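Local coordinates for sortase family protein (Clostridium perfringens, PDB 4D70) that is a class D sortase, a cysteine transpeptidase that probably cleaves a sorting signal and joins the protein to a cell-surface acceptor, at residues D152-V155 with L156-N159. Numbering follows the deposited sequence.
Sequences DTDV and LNQN
Two successive i to i+3 backbone bonds wind the chain into a short 3-10 turn: Leu-156 N donates to Thr-153 O at 3.1 Å, and Asn-157 N to Asp-154 O at 2.9 Å. At the start of the turn, Asp-152 OD1 takes a weak bond from the backbone N of Asp-154. Across the same turn, the side chains of Asp-154 and Asn-157 run side by side in the same direction. Both have CG anti to their own carbonyl carbon (chi1 -79° and -76°), which sets the carboxylate next to the amide. The two flat groups are turned 48° from each other, and the bond from Asn-157 ND2 to Asp-154 OD1 is long and weak at 3.4 Å. Asp-154 O, which accepts the Asn-157 N-H, also lies 3.2 Å from Asn-157 CG. Val-155 CG2 rests against Leu-156 CG at 4.1 Å. Just past the turn, Gln-158 folds back and donates from NE2 to Leu-156 O (2.8 Å), nearly straight and close to its amide plane; Asn-102 O and Ala-95 N hold NE2 and OE1. The turn belongs to the β6/β7 loop, between strands 137-148 and 163-171 of the sortase beta-barrel, which in other sortases helps to line the sorting-signal groove. Val-155 O accepts hydrogen bonds from Lys-181 NZ and Asn-102 ND2; Leu-156 reaches Phe-91, and the buried Val-155 packs on Phe-146 and Thr-148 of strand 137-148.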
ATOM      1  N   ASP A 152      -8.108  11.724  11.675  1.00 48.44           N
ATOM      2  CA  ASP A 152      -7.196  10.940  12.535  1.00 45.14           C
ATOM      3  C   ASP A 152      -5.920  10.632  11.756  1.00 48.30           C
ATOM      4  O   ASP A 152      -5.777   9.625  11.030  1.00 48.85           O
ATOM      5  CB  ASP A 152      -7.888   9.665  13.015  1.00 51.16           C
ATOM      6  CG  ASP A 152      -7.052   8.864  13.992  1.00 49.86           C
ATOM      7  OD1 ASP A 152      -5.902   9.252  14.280  1.00 46.43           O
ATOM      8  OD2 ASP A 152      -7.566   7.820  14.471  1.00 39.27           O
ATOM      9  N   THR A 153      -4.989  11.555  11.890  1.00 38.24           N
ATOM     10  CA  THR A 153      -3.708  11.486  11.246  1.00 37.28           C
ATOM     11  C   THR A 153      -2.747  10.472  11.945  1.00 33.72           C
ATOM     12  O   THR A 153      -1.731  10.044  11.365  1.00 34.60           O
ATOM     13  CB  THR A 153      -3.152  12.933  11.247  1.00 40.44           C
ATOM     14  OG1 THR A 153      -2.165  13.035  10.260  1.00 54.61           O
ATOM     15  CG2 THR A 153      -2.611  13.322  12.608  1.00 39.87           C
ATOM     16  N   ASP A 154      -3.066  10.076  13.195  1.00 32.68           N
ATOM     17  CA  ASP A 154      -2.196   9.137  13.966  1.00 31.13           C
ATOM     18  C   ASP A 154      -2.053   7.754  13.275  1.00 31.16           C
ATOM     19  O   ASP A 154      -1.100   7.027  13.544  1.00 27.33           O
ATOM     20  CB  ASP A 154      -2.709   8.894  15.354  1.00 31.45           C
ATOM     21  CG  ASP A 154      -2.369  10.047  16.297  1.00 46.31           C
ATOM     22  OD1 ASP A 154      -1.649  10.980  15.863  1.00 40.69           O
ATOM     23  OD2 ASP A 154      -2.810   9.997  17.460  1.00 45.86           O
ATOM     24  N   VAL A 155      -2.974   7.416  12.382  1.00 27.13           N
ATOM     25  CA  VAL A 155      -2.886   6.115  11.712  1.00 26.21           C
ATOM     26  C   VAL A 155      -1.653   6.026  10.858  1.00 23.73           C
ATOM     27  O   VAL A 155      -1.222   4.896  10.508  1.00 21.06           O
ATOM     28  CB  VAL A 155      -4.136   5.797  10.859  1.00 25.83           C
ATOM     29  CG1 VAL A 155      -5.389   5.832  11.731  1.00 31.46           C
ATOM     30  CG2 VAL A 155      -4.315   6.728   9.678  1.00 26.53           C
ATOM     31  N   LEU A 156      -1.114   7.192  10.476  1.00 24.20           N
ATOM     32  CA  LEU A 156       0.117   7.265   9.714  1.00 22.87           C
ATOM     33  C   LEU A 156       1.380   7.397  10.568  1.00 26.52           C
ATOM     34  O   LEU A 156       2.500   7.443  10.005  1.00 22.21           O
ATOM     35  CB  LEU A 156       0.076   8.426   8.723  1.00 26.04           C
ATOM     36  CG  LEU A 156      -1.135   8.452   7.827  1.00 27.48           C
ATOM     37  CD1 LEU A 156      -1.044   9.626   6.878  1.00 32.72           C
ATOM     38  CD2 LEU A 156      -1.201   7.146   7.048  1.00 27.22           C
ATOM     39  N   ASN A 157       1.243   7.364  11.876  1.00 24.27           N
ATOM     40  CA  ASN A 157       2.430   7.501  12.724  1.00 26.22           C
ATOM     41  C   ASN A 157       3.475   6.412  12.453  1.00 25.55           C
ATOM     42  O   ASN A 157       3.130   5.270  12.098  1.00 24.44           O
ATOM     43  CB  ASN A 157       2.018   7.479  14.184  1.00 29.50           C
ATOM     44  CG  ASN A 157       1.396   8.793  14.633  1.00 33.92           C
ATOM     45  OD1 ASN A 157       1.299   9.750  13.877  1.00 38.38           O
ATOM     46  ND2 ASN A 157       0.934   8.818  15.851  1.00 42.03           N
ATOM     47  N   GLN A 158       4.741   6.768  12.631  1.00 25.51           N
ATOM     48  CA  GLN A 158       5.890   5.930  12.405  1.00 26.06           C
ATOM     49  C   GLN A 158       6.557   5.543  13.720  1.00 29.85           C
ATOM     50  O   GLN A 158       7.298   6.328  14.298  1.00 31.25           O
ATOM     51  CB  GLN A 158       6.915   6.670  11.532  1.00 25.65           C
ATOM     52  CG  GLN A 158       6.342   7.095  10.177  1.00 26.77           C
ATOM     53  CD  GLN A 158       5.860   5.880   9.356  1.00 25.64           C
ATOM     54  OE1 GLN A 158       6.675   5.081   8.937  1.00 23.99           O
ATOM     55  NE2 GLN A 158       4.556   5.817   9.057  1.00 23.83           N
ATOM     56  N   ASN A 159       6.281   4.347  14.188  1.00 21.76           N
ATOM     57  CA  ASN A 159       6.951   3.740  15.327  1.00 24.50           C
ATOM     58  C   ASN A 159       8.081   2.873  14.816  1.00 24.26           C
ATOM     59  O   ASN A 159       7.861   1.745  14.301  1.00 22.04           O
ATOM     60  CB  ASN A 159       5.958   2.882  16.171  1.00 28.49           C
ATOM     61  CG  ASN A 159       6.636   2.161  17.352  1.00 31.73           C
ATOM     62  OD1 ASN A 159       7.859   2.271  17.594  1.00 25.42           O
ATOM     63  ND2 ASN A 159       5.840   1.385  18.078  1.00 28.10           N
TER